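Long-range contacts in aldehyde dehydrogenase 12 (Zea mays, PDB 6D97), which catalyses the NAD-dependent oxidation of L-glutamate gamma-semialdehyde, the last enzymatic step of proline catabolism in plants: residues S28-S33 with L127-K132; G179-G184 with Y532-V537; V389-E394 with P410-V415; T463-S468 with A492-A497. All blocks are in the same frame, centred on the assembly; numbering follows the deposited sequence.

Contact 1. Residues S28-S33 with L127-K132; sequences SFATVS and LDFFAK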
loop_
_atom_site.group_PDB
_atom_site.type_symbol
_atom_site.label_atom_id
_atom_site.label_comp_id
_atom_site.label_asym_id
_atom_site.label_seq_id
_atom_site.Cartn_x
_atom_site.Cartn_y
_atom_site.Cartn_z
ATOM N N SER A 28 20.131 -35.268 8.986
ATOM C CA SER A 28 21.329 -35.425 8.165
ATOM C C SER A 28 22.291 -34.256 8.342
ATOM O O SER A 28 23.506 -34.453 8.461
ATOM C CB SER A 28 20.928 -35.577 6.695
ATOM O OG SER A 28 21.997 -35.248 5.828
ATOM N N PHE A 29 21.768 -33.032 8.374
ATOM C CA PHE A 29 22.630 -31.864 8.478
ATOM C C PHE A 29 23.292 -31.751 9.845
ATOM O O PHE A 29 24.244 -30.977 9.996
ATOM C CB PHE A 29 21.829 -30.598 8.194
ATOM C CG PHE A 29 20.690 -30.379 9.148
ATOM C CD1 PHE A 29 20.901 -29.750 10.363
ATOM C CD2 PHE A 29 19.407 -30.797 8.831
ATOM C CE1 PHE A 29 19.865 -29.547 11.246
ATOM C CE2 PHE A 29 18.360 -30.594 9.711
ATOM C CZ PHE A 29 18.591 -29.966 10.921
ATOM N N ALA A 30 22.801 -32.489 10.836
ATOM C CA ALA A 30 23.219 -32.262 12.209
ATOM C C ALA A 30 24.609 -32.823 12.468
ATOM O O ALA A 30 24.985 -33.878 11.947
ATOM C CB ALA A 30 22.212 -32.889 13.174
ATOM N N THR A 31 25.380 -32.095 13.271
ATOM C CA THR A 31 26.644 -32.578 13.811
ATOM C C THR A 31 26.569 -32.796 15.315
ATOM O O THR A 31 27.600 -33.035 15.951
ATOM C CB THR A 31 27.780 -31.607 13.476
ATOM O OG1 THR A 31 27.475 -30.304 13.990
ATOM C CG2 THR A 31 27.981 -31.520 11.971
ATOM N N VAL A 32 25.373 -32.728 15.894
ATOM C CA VAL A 32 25.188 -32.835 17.334
ATOM C C VAL A 32 23.903 -33.600 17.616
ATOM O O VAL A 32 22.934 -33.522 16.858
ATOM C CB VAL A 32 25.161 -31.443 18.007
ATOM C CG1 VAL A 32 23.935 -30.648 17.566
ATOM C CG2 VAL A 32 25.201 -31.563 19.520
ATOM N N SER A 33 23.904 -34.348 18.712
ATOM C CA SER A 33 22.723 -35.045 19.195
ATOM C C SER A 33 22.248 -34.348 20.456
ATOM O O SER A 33 22.925 -34.434 21.491
ATOM C CB SER A 33 23.034 -36.512 19.476
ATOM O OG SER A 33 21.977 -37.135 20.183
ATOM N N LEU A 127 11.780 -30.701 13.917
ATOM C CA LEU A 127 11.174 -29.895 14.974
ATOM C C LEU A 127 11.680 -30.333 16.339
ATOM O O LEU A 127 12.156 -29.517 17.136
ATOM C CB LEU A 127 9.648 -30.013 14.922
ATOM C CG LEU A 127 8.782 -29.282 13.896
ATOM C CD1 LEU A 127 7.380 -29.866 13.895
ATOM C CD2 LEU A 127 8.730 -27.796 14.197
ATOM N N ASP A 128 11.588 -31.634 16.617
ATOM C CA ASP A 128 12.006 -32.149 17.913
ATOM C C ASP A 128 13.499 -31.937 18.140
ATOM O O ASP A 128 13.921 -31.589 19.249
ATOM C CB ASP A 128 11.640 -33.628 18.008
ATOM C CG ASP A 128 12.006 -34.230 19.339
ATOM O OD1 ASP A 128 11.374 -33.865 20.351
ATOM O OD2 ASP A 128 12.927 -35.068 19.372
ATOM N N PHE A 129 14.308 -32.134 17.097
ATOM C CA PHE A 129 15.745 -31.906 17.203
ATOM C C PHE A 129 16.044 -30.486 17.668
ATOM O O PHE A 129 16.791 -30.276 18.629
ATOM C CB PHE A 129 16.411 -32.185 15.853
ATOM C CG PHE A 129 17.837 -31.727 15.768
ATOM C CD1 PHE A 129 18.867 -32.545 16.196
ATOM C CD2 PHE A 129 18.147 -30.482 15.240
ATOM C CE1 PHE A 129 20.183 -32.130 16.114
ATOM C CE2 PHE A 129 19.458 -30.058 15.157
ATOM C CZ PHE A 129 20.481 -30.884 15.593
ATOM N N PHE A 130 15.451 -29.494 16.999
ATOM C CA PHE A 130 15.737 -28.105 17.343
ATOM C C PHE A 130 15.133 -27.726 18.690
ATOM O O PHE A 130 15.742 -26.972 19.455
ATOM C CB PHE A 130 15.238 -27.177 16.238
ATOM C CG PHE A 130 16.235 -26.973 15.133
ATOM C CD1 PHE A 130 17.377 -26.217 15.347
ATOM C CD2 PHE A 130 16.037 -27.546 13.886
ATOM C CE1 PHE A 130 18.297 -26.025 14.339
ATOM C CE2 PHE A 130 16.951 -27.354 12.871
ATOM C CZ PHE A 130 18.085 -26.596 13.099
ATOM N N ALA A 131 13.938 -28.237 19.000
ATOM C CA ALA A 131 13.339 -27.960 20.301
ATOM C C ALA A 131 14.208 -28.497 21.431
ATOM O O ALA A 131 14.426 -27.815 22.437
ATOM C CB ALA A 131 11.937 -28.560 20.370
ATOM N N LYS A 132 14.720 -29.721 21.276
ATOM C CA LYS A 132 15.572 -30.301 22.309
ATOM C C LYS A 132 16.900 -29.568 22.410
ATOM O O LYS A 132 17.390 -29.324 23.516
ATOM C CB LYS A 132 15.809 -31.782 22.028
ATOM C CG LYS A 132 15.051 -32.716 22.949
ATOM C CD LYS A 132 14.006 -33.492 22.179
ATOM C CE LYS A 132 13.384 -34.577 23.043
ATOM N NZ LYS A 132 12.928 -35.742 22.237
#

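Contact 2. Residues G179-G184 with Y532-V537; sequences GQRSNG and YDVGPV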
loop_
_atom_site.group_PDB
_atom_site.type_symbol
_atom_site.label_atom_id
_atom_site.label_comp_id
_atom_site.label_asym_id
_atom_site.label_seq_id
_atom_site.Cartn_x
_atom_site.Cartn_y
_atom_site.Cartn_z
ATOM N N GLY A 179 7.857 11.393 -20.558
ATOM C CA GLY A 179 9.178 10.840 -20.360
ATOM C C GLY A 179 9.707 10.907 -18.947
ATOM O O GLY A 179 10.795 10.377 -18.688
ATOM N N GLN A 180 8.985 11.532 -18.024
ATOM C CA GLN A 180 9.433 11.651 -16.644
ATOM C C GLN A 180 8.522 10.841 -15.733
ATOM O O GLN A 180 7.297 10.986 -15.785
ATOM C CB GLN A 180 9.468 13.112 -16.192
ATOM C CG GLN A 180 10.121 13.313 -14.827
ATOM C CD GLN A 180 10.028 14.748 -14.338
ATOM O OE1 GLN A 180 8.995 15.175 -13.812
ATOM N NE2 GLN A 180 11.105 15.505 -14.521
ATOM N N ARG A 181 9.124 9.985 -14.911
ATOM C CA ARG A 181 8.408 9.215 -13.904
ATOM C C ARG A 181 9.396 8.894 -12.793
ATOM O O ARG A 181 10.549 8.550 -13.067
ATOM C CB ARG A 181 7.801 7.937 -14.499
ATOM C CG ARG A 181 8.747 7.205 -15.425
ATOM C CD ARG A 181 8.014 6.466 -16.535
ATOM N NE ARG A 181 8.911 6.105 -17.635
ATOM C CZ ARG A 181 8.882 6.661 -18.844
ATOM N NH1 ARG A 181 7.989 7.601 -19.118
ATOM N NH2 ARG A 181 9.736 6.268 -19.783
ATOM N N SER A 182 8.959 9.037 -11.546
ATOM C CA SER A 182 9.822 8.826 -10.392
ATOM C C SER A 182 9.477 7.512 -9.706
ATOM O O SER A 182 8.303 7.154 -9.581
ATOM C CB SER A 182 9.701 9.983 -9.396
ATOM O OG SER A 182 8.363 10.151 -8.964
ATOM N N ASN A 183 10.509 6.803 -9.245
ATOM C CA ASN A 183 10.362 5.466 -8.690
ATOM C C ASN A 183 10.993 5.395 -7.308
ATOM O O ASN A 183 12.074 5.943 -7.082
ATOM C CB ASN A 183 11.012 4.419 -9.601
ATOM C CG ASN A 183 10.464 4.454 -11.010
ATOM O OD1 ASN A 183 10.763 5.360 -11.787
ATOM N ND2 ASN A 183 9.667 3.458 -11.352
ATOM N N GLY A 184 10.322 4.699 -6.393
ATOM C CA GLY A 184 10.878 4.462 -5.077
ATOM C C GLY A 184 11.170 2.997 -4.822
ATOM O O GLY A 184 10.252 2.173 -4.827
ATOM N N TYR A 532 13.286 8.635 -13.733
ATOM C CA TYR A 532 13.539 8.599 -15.163
ATOM C C TYR A 532 13.062 9.890 -15.811
ATOM O O TYR A 532 12.034 10.456 -15.430
ATOM C CB TYR A 532 12.858 7.391 -15.806
ATOM C CG TYR A 532 13.440 6.067 -15.363
ATOM C CD1 TYR A 532 14.627 5.592 -15.906
ATOM C CD2 TYR A 532 12.802 5.295 -14.401
ATOM C CE1 TYR A 532 15.162 4.382 -15.501
ATOM C CE2 TYR A 532 13.329 4.086 -13.990
ATOM C CZ TYR A 532 14.509 3.635 -14.541
ATOM O OH TYR A 532 15.032 2.429 -14.132
ATOM N N ASP A 533 13.843 10.365 -16.779
ATOM C CA ASP A 533 13.565 11.597 -17.504
ATOM C C ASP A 533 14.174 11.458 -18.891
ATOM O O ASP A 533 15.224 12.038 -19.185
ATOM C CB ASP A 533 14.131 12.809 -16.763
ATOM C CG ASP A 533 13.286 14.052 -16.949
ATOM O OD1 ASP A 533 12.442 14.062 -17.871
ATOM O OD2 ASP A 533 13.457 15.010 -16.169
ATOM N N VAL A 534 13.523 10.666 -19.747
ATOM C CA VAL A 534 14.146 10.198 -20.982
ATOM C C VAL A 534 13.896 11.106 -22.176
ATOM O O VAL A 534 14.448 10.854 -23.258
ATOM C CB VAL A 534 13.641 8.788 -21.339
ATOM C CG1 VAL A 534 14.006 7.797 -20.246
ATOM C CG2 VAL A 534 12.135 8.818 -21.554
ATOM N N GLY A 535 13.075 12.136 -22.026
ATOM C CA GLY A 535 12.706 12.963 -23.144
ATOM C C GLY A 535 11.326 12.616 -23.661
ATOM O O GLY A 535 10.580 11.855 -23.038
ATOM N N PRO A 536 10.962 13.158 -24.833
ATOM C CA PRO A 536 11.793 14.011 -25.694
ATOM C C PRO A 536 12.016 15.414 -25.141
ATOM O O PRO A 536 11.201 15.920 -24.368
ATOM C CB PRO A 536 10.988 14.079 -26.995
ATOM C CG PRO A 536 9.578 13.930 -26.545
ATOM C CD PRO A 536 9.628 12.934 -25.415
ATOM N N VAL A 537 13.144 16.011 -25.512
ATOM C CA VAL A 537 13.353 17.440 -25.308
ATOM C C VAL A 537 12.355 18.119 -26.236
ATOM O O VAL A 537 12.331 17.820 -27.438
ATOM C CB VAL A 537 14.802 17.869 -25.605
ATOM C CG1 VAL A 537 14.939 19.387 -25.512
ATOM C CG2 VAL A 537 15.764 17.187 -24.654
#

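Contact 3. Residues V389-E394 with P410-V415; sequences VLFGGE and PTAVFV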
loop_
_atom_site.group_PDB
_atom_site.type_symbol
_atom_site.label_atom_id
_atom_site.label_comp_id
_atom_site.label_asym_id
_atom_site.label_seq_id
_atom_site.Cartn_x
_atom_site.Cartn_y
_atom_site.Cartn_z
ATOM N N VAL A 389 5.823 -9.719 49.854
ATOM C CA VAL A 389 5.943 -10.826 48.912
ATOM C C VAL A 389 4.591 -11.517 48.798
ATOM O O VAL A 389 4.024 -11.972 49.798
ATOM C CB VAL A 389 7.028 -11.815 49.357
ATOM C CG1 VAL A 389 7.144 -12.968 48.359
ATOM C CG2 VAL A 389 8.355 -11.101 49.526
ATOM N N LEU A 390 4.064 -11.596 47.576
ATOM C CA LEU A 390 2.794 -12.281 47.363
ATOM C C LEU A 390 2.988 -13.788 47.244
ATOM O O LEU A 390 2.209 -14.562 47.811
ATOM C CB LEU A 390 2.097 -11.721 46.123
ATOM C CG LEU A 390 1.653 -10.257 46.201
ATOM C CD1 LEU A 390 1.167 -9.789 44.840
ATOM C CD2 LEU A 390 0.576 -10.055 47.262
ATOM N N PHE A 391 4.014 -14.223 46.516
ATOM C CA PHE A 391 4.396 -15.630 46.509
ATOM C C PHE A 391 5.837 -15.749 46.034
ATOM O O PHE A 391 6.427 -14.797 45.520
ATOM C CB PHE A 391 3.449 -16.483 45.653
ATOM C CG PHE A 391 3.112 -15.888 44.313
ATOM C CD1 PHE A 391 3.932 -16.098 43.217
ATOM C CD2 PHE A 391 1.949 -15.151 44.144
ATOM C CE1 PHE A 391 3.611 -15.567 41.980
ATOM C CE2 PHE A 391 1.625 -14.612 42.913
ATOM C CZ PHE A 391 2.457 -14.823 41.826
ATOM N N GLY A 392 6.399 -16.940 46.228
ATOM C CA GLY A 392 7.788 -17.159 45.863
ATOM C C GLY A 392 8.728 -16.461 46.828
ATOM O O GLY A 392 8.481 -16.388 48.036
ATOM N N GLY A 393 9.821 -15.933 46.288
ATOM C CA GLY A 393 10.811 -15.252 47.094
ATOM C C GLY A 393 11.876 -16.141 47.692
ATOM O O GLY A 393 12.667 -15.662 48.514
ATOM N N GLU A 394 11.924 -17.412 47.311
ATOM C CA GLU A 394 12.887 -18.365 47.834
ATOM C C GLU A 394 13.570 -19.087 46.684
ATOM O O GLU A 394 12.997 -19.215 45.598
ATOM C CB GLU A 394 12.206 -19.387 48.757
ATOM C CG GLU A 394 11.649 -18.776 50.034
ATOM C CD GLU A 394 10.714 -19.710 50.776
ATOM O OE1 GLU A 394 10.339 -20.754 50.201
ATOM O OE2 GLU A 394 10.352 -19.396 51.932
ATOM N N PRO A 410 9.153 -18.832 41.189
ATOM C CA PRO A 410 8.448 -17.671 40.625
ATOM C C PRO A 410 8.047 -16.705 41.726
ATOM O O PRO A 410 7.411 -17.088 42.711
ATOM C CB PRO A 410 7.224 -18.291 39.942
ATOM C CG PRO A 410 7.624 -19.693 39.661
ATOM C CD PRO A 410 8.524 -20.102 40.795
ATOM N N THR A 411 8.430 -15.445 41.555
ATOM C CA THR A 411 8.297 -14.444 42.600
ATOM C C THR A 411 7.474 -13.259 42.116
ATOM O O THR A 411 7.664 -12.765 41.000
ATOM C CB THR A 411 9.671 -13.965 43.071
ATOM O OG1 THR A 411 10.415 -15.079 43.581
ATOM C CG2 THR A 411 9.524 -12.905 44.160
ATOM N N ALA A 412 6.559 -12.810 42.973
ATOM C CA ALA A 412 5.791 -11.593 42.762
ATOM C C ALA A 412 5.794 -10.792 44.053
ATOM O O ALA A 412 5.513 -11.337 45.124
ATOM C CB ALA A 412 4.355 -11.903 42.336
ATOM N N VAL A 413 6.105 -9.503 43.952
ATOM C CA VAL A 413 6.184 -8.617 45.107
ATOM C C VAL A 413 5.182 -7.492 44.913
ATOM O O VAL A 413 5.208 -6.799 43.888
ATOM C CB VAL A 413 7.601 -8.055 45.304
ATOM C CG1 VAL A 413 7.603 -7.032 46.427
ATOM C CG2 VAL A 413 8.584 -9.178 45.595
ATOM N N PHE A 414 4.299 -7.311 45.887
ATOM C CA PHE A 414 3.393 -6.175 45.863
ATOM C C PHE A 414 4.110 -4.923 46.346
ATOM O O PHE A 414 4.847 -4.957 47.335
ATOM C CB PHE A 414 2.168 -6.442 46.736
ATOM C CG PHE A 414 1.226 -5.271 46.841
ATOM C CD1 PHE A 414 0.317 -5.003 45.827
ATOM C CD2 PHE A 414 1.243 -4.447 47.955
ATOM C CE1 PHE A 414 -0.553 -3.933 45.918
ATOM C CE2 PHE A 414 0.376 -3.374 48.054
ATOM C CZ PHE A 414 -0.522 -3.116 47.032
ATOM N N VAL A 415 3.905 -3.820 45.632
ATOM C CA VAL A 415 4.369 -2.505 46.067
ATOM C C VAL A 415 3.222 -1.521 45.865
ATOM O O VAL A 415 2.681 -1.433 44.753
ATOM C CB VAL A 415 5.628 -2.060 45.304
ATOM C CG1 VAL A 415 6.102 -0.714 45.821
ATOM C CG2 VAL A 415 6.738 -3.102 45.425
#

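Contact 4. Residues T463-S468 with A492-A497; sequences TAAIVS and ARTTGA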
loop_
_atom_site.group_PDB
_atom_site.type_symbol
_atom_site.label_atom_id
_atom_site.label_comp_id
_atom_site.label_asym_id
_atom_site.label_seq_id
_atom_site.Cartn_x
_atom_site.Cartn_y
_atom_site.Cartn_z
ATOM N N THR A 463 6.672 -4.406 24.982
ATOM C CA THR A 463 5.348 -5.008 24.995
ATOM C C THR A 463 4.533 -4.495 26.172
ATOM O O THR A 463 5.058 -3.918 27.128
ATOM C CB THR A 463 5.422 -6.537 25.041
ATOM O OG1 THR A 463 5.998 -6.957 26.282
ATOM C CG2 THR A 463 6.265 -7.057 23.899
ATOM N N ALA A 464 3.225 -4.706 26.072
ATOM C CA ALA A 464 2.266 -4.233 27.060
ATOM C C ALA A 464 0.942 -4.932 26.801
ATOM O O ALA A 464 0.665 -5.381 25.685
ATOM C CB ALA A 464 2.091 -2.715 27.000
ATOM N N ALA A 465 0.126 -5.013 27.848
ATOM C CA ALA A 465 -1.183 -5.640 27.768
ATOM C C ALA A 465 -2.190 -4.826 28.562
ATOM O O ALA A 465 -1.905 -4.382 29.678
ATOM C CB ALA A 465 -1.154 -7.081 28.292
ATOM N N ILE A 466 -3.368 -4.638 27.977
ATOM C CA ILE A 466 -4.472 -3.932 28.614
ATOM C C ILE A 466 -5.626 -4.922 28.673
ATOM O O ILE A 466 -6.306 -5.165 27.667
ATOM C CB ILE A 466 -4.864 -2.657 27.862
ATOM C CG1 ILE A 466 -3.611 -1.872 27.465
ATOM C CG2 ILE A 466 -5.781 -1.799 28.726
ATOM C CD1 ILE A 466 -3.841 -0.900 26.349
ATOM N N VAL A 467 -5.843 -5.510 29.847
ATOM C CA VAL A 467 -6.833 -6.572 30.018
ATOM C C VAL A 467 -8.156 -5.895 30.362
ATOM O O VAL A 467 -8.455 -5.601 31.520
ATOM C CB VAL A 467 -6.404 -7.588 31.071
ATOM C CG1 VAL A 467 -7.449 -8.684 31.195
ATOM C CG2 VAL A 467 -5.041 -8.172 30.714
ATOM N N SER A 468 -8.957 -5.651 29.328
ATOM C CA SER A 468 -10.269 -5.026 29.416
ATOM C C SER A 468 -10.926 -5.134 28.050
ATOM O O SER A 468 -10.241 -5.144 27.024
ATOM C CB SER A 468 -10.173 -3.555 29.844
ATOM O OG SER A 468 -11.393 -2.872 29.613
ATOM N N ALA A 492 -5.733 -10.233 26.458
ATOM C CA ALA A 492 -4.456 -9.591 26.179
ATOM C C ALA A 492 -3.331 -10.241 26.976
ATOM O O ALA A 492 -3.513 -10.657 28.124
ATOM C CB ALA A 492 -4.528 -8.095 26.498
ATOM N N ARG A 493 -2.164 -10.322 26.346
ATOM C CA ARG A 493 -0.962 -10.906 26.920
ATOM C C ARG A 493 0.206 -9.964 26.663
ATOM O O ARG A 493 0.087 -8.985 25.924
ATOM C CB ARG A 493 -0.685 -12.287 26.310
ATOM C CG ARG A 493 -0.464 -12.252 24.796
ATOM C CD ARG A 493 -0.599 -13.627 24.163
ATOM N NE ARG A 493 0.098 -13.693 22.882
ATOM C CZ ARG A 493 -0.448 -13.385 21.710
ATOM N NH1 ARG A 493 -1.713 -12.994 21.647
ATOM N NH2 ARG A 493 0.275 -13.471 20.601
ATOM N N THR A 494 1.350 -10.255 27.282
ATOM C CA THR A 494 2.563 -9.512 26.971
ATOM C C THR A 494 3.550 -10.302 26.124
ATOM O O THR A 494 4.388 -9.691 25.452
ATOM C CB THR A 494 3.274 -9.053 28.253
ATOM O OG1 THR A 494 3.814 -10.187 28.942
ATOM C CG2 THR A 494 2.308 -8.322 29.165
ATOM N N THR A 495 3.464 -11.629 26.122
ATOM C CA THR A 495 4.444 -12.481 25.463
ATOM C C THR A 495 3.829 -13.212 24.275
ATOM O O THR A 495 2.612 -13.241 24.084
ATOM C CB THR A 495 5.025 -13.498 26.450
ATOM O OG1 THR A 495 4.009 -14.435 26.828
ATOM C CG2 THR A 495 5.528 -12.799 27.689
ATOM N N GLY A 496 4.705 -13.807 23.473
ATOM C CA GLY A 496 4.272 -14.707 22.422
ATOM C C GLY A 496 3.869 -14.039 21.128
ATOM O O GLY A 496 2.885 -14.452 20.506
ATOM N N ALA A 497 4.593 -13.012 20.708
ATOM C CA ALA A 497 4.305 -12.368 19.432
ATOM C C ALA A 497 4.710 -13.291 18.291
ATOM O O ALA A 497 5.896 -13.624 18.170
ATOM C CB ALA A 497 5.038 -11.038 19.325
#

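Contact 1. Residues S28-S33 with L127-K132
The Phe-129 ring has the edge of the Phe-29 ring directed to one face, off centre, and Val-32 O at its own edge, near the ring plane. The two rings form an offset edge-to-face (T-shaped) pair, their planes 89° apart and the side chains meeting tip to tip, with CE1 of Phe-29 4.0 Å from CE2 of Phe-129. Val-32 O comes within 3.2 Å of Phe-129 CE1. The third ring, Phe-130, has Phe-129 CD2 over one face, toward the rim, and lies nearly parallel to Phe-29 but slid so far that the two barely overlap; they touch at Phe-29 CZ and Phe-130 CE2, 3.6 Å apart. Two small side chains complete the fit: Ala-30 CB approaches Phe-129 CZ to 3.6 Å, and Val-32 CG1 reaches the same CZ from its crowded position between backbone N and carbonyl carbon. Phe-129 extends from the helix with CG anti to the backbone N (chi1 169°), which carries the ring to residues 29-32. A leucine here, with no ring to receive the edge of Phe-29, would probably loosen the packing around Ala-30 and Val-32. No hydrogen bond joins the two segments. Leu-237 of helix 229-240 and Met-120 of helix 105-121 also touch Phe-29. Phe-29, Phe-129 and Phe-130 form a buried aromatic cluster that joins the N-terminal loop to helix 124-137.

Contact 2. Residues G179-G184 with Y532-V537
Gly-179 O takes one hydrogen bond, from Val-534 N, 2.9 Å away in a fairly straight bond (160°) that arrives above the carbonyl plane, and a weaker, bent CA-H...O contact from Asp-533 CA. Next along the strands, Arg-181 and Tyr-532 form a hydrogen-bonded antiparallel pair, Arg-181 N giving to Tyr-532 O at 3.0 Å and Tyr-532 N to Arg-181 O at 2.8 Å, the latter nearly along the C=O axis. Between these bonds Gln-180 and Asp-533 are a non-hydrogen-bonded pair whose side chains run alongside each other. Gln-180, extended with CG anti to the backbone N, brings NE2 to Asp-533 OD2 at 2.9 Å; the acceptor lies in the amide plane, yet the nitrogen stands above the carboxylate plane. Asn-176 N holds the amide's other end, while His-177 NE2 meets Asp-533 OD1. An alanine in place of Asp-533 would remove the acceptors of Gln-180 NE2 and His-177 NE2 and would probably leave the Gln-180 amide less firmly placed. OD2 also makes a long, weak ion pair with Arg-493 of the second subunit. Gly-179 has no room for a side chain, since a CB would clash with Gly-535 O. Tyr-532 also pairs in a parallel ladder with a strand of the second subunit, and Gln-475 of the third bonds Arg-181 NH1. The pair belongs to the three-stranded antiparallel sheet that forms the projecting oligomerisation arm of the aldehyde dehydrogenase family.

Contact 3. Residues V389-E394 with P410-V415
Leu-390 and Phe-391 both turn their side chains to the side of the strand pair on which Ala-412 lies, and this doubling on one residue marks a classic beta bulge. The Phe-391 ring lies with one face against Ala-412 CB, a CH-pi contact 3.9 Å from the ring centroid to that methyl carbon and 25° off the normal. Its chi1 of 45° puts CG in the crowded position between backbone N and carbonyl carbon, folding the ring back over the alanine, while Pro-410 O sits at the ring edge. Leu-390 crosses Phe-414 obliquely, its CG 3.9 Å from Phe-414 CB, and the phenyl ring of Phe-414 then leads away. Val-389 and Val-413 share the other side of the sheet. Two backbone bonds straddle the bulge: Leu-390 N to Ala-412 O at 2.9 Å, in the carbonyl plane, and the longer Ala-412 N to Phe-391 O at 3.2 Å. Beyond it the chain turns through two glycines. A CB on Gly-392 would clash with Pro-410 O, and Gly-393 N donates to Thr-411 OG1 at 2.9 Å, an oxygen that is also bonded to Lys-409 O. Strand 388-391 forms one border of a seven-stranded sheet within the chain, with 411-414 between it and 437-443; Tyr-321 of helix 309-321 and Ser-353 of helix 345-354 pack on Phe-391, and Met-378 of helix 371-382 on the valines.

Contact 4. Residues T463-S468 with A492-A497
Thr-463 opens strand 463-467 with its side chain turned to the loop, crossing Thr-494 at about a right angle. Its OG1, placed by a chi1 of 65° between the backbone N and the carbonyl carbon, is 3.3 Å from Thr-494 O, a weak bond; Ser-329 O is a second possible acceptor for the same hydroxyl. Ala-464 points its methyl away from the loop, toward Trp-299 and Thr-486. With Ala-465 the strand faces the loop again, and its methyl is the hub of the contact: CB lies 3.3 Å from Arg-493 O, 4.0 Å from Ala-492 CB and 3.8 Å from CG2 of Thr-494, whose own OG1 is turned to Ser-329 O. Ile-466 directs its side chain to the other side, against helix 471-479, and contributes its carbonyl, with O 3.6 Å from Ala-492 CB. Val-467 closes the row, its CG2 passing 4.2 Å from the same Ala-492 CB. Opposite Ala-465, Arg-493 points its side chain away from the strand and braces its own loop, NH2 meeting Gly-496 O at 2.8 Å in the guanidinium plane, with a weaker NE bond to Thr-495 O. No backbone hydrogen bond crosses, because the strand pairs with 298-302 and 485-488 as part of the sheet. The contact is thus mainly apolar, methyls meeting methyls and carbonyls, while the stronger polar ties of the loop lie outside the pair; Asp-319, bonded to Thr-494 N and Thr-495 OG1, and Ser-329 probably hold it on the sheet.

Overall arrangement
Contacts 3 and 4 reach the same seven-stranded mixed sheet, 388-391 and 411-414 at one border and 463-467 next to the other, their centres about 21 Å apart. Contact 1 comes first along the chain and lies about 32 Å from contact 4, centre to centre; it lays the N-terminal loop against helix 124-137, beside helix 229-240 of the Rossmann-type nucleotide-binding part. Contact 2 joins residues more than 340 positions apart, so contacts 3 and 4 nest within the loop it closes. Its centre is about 67 Å from that of contact 3, across the chain's centre. In contacts 2 and 4, Asp-533 and Arg-493 of neighbouring chains form a long, weak ion pair between arm and loop.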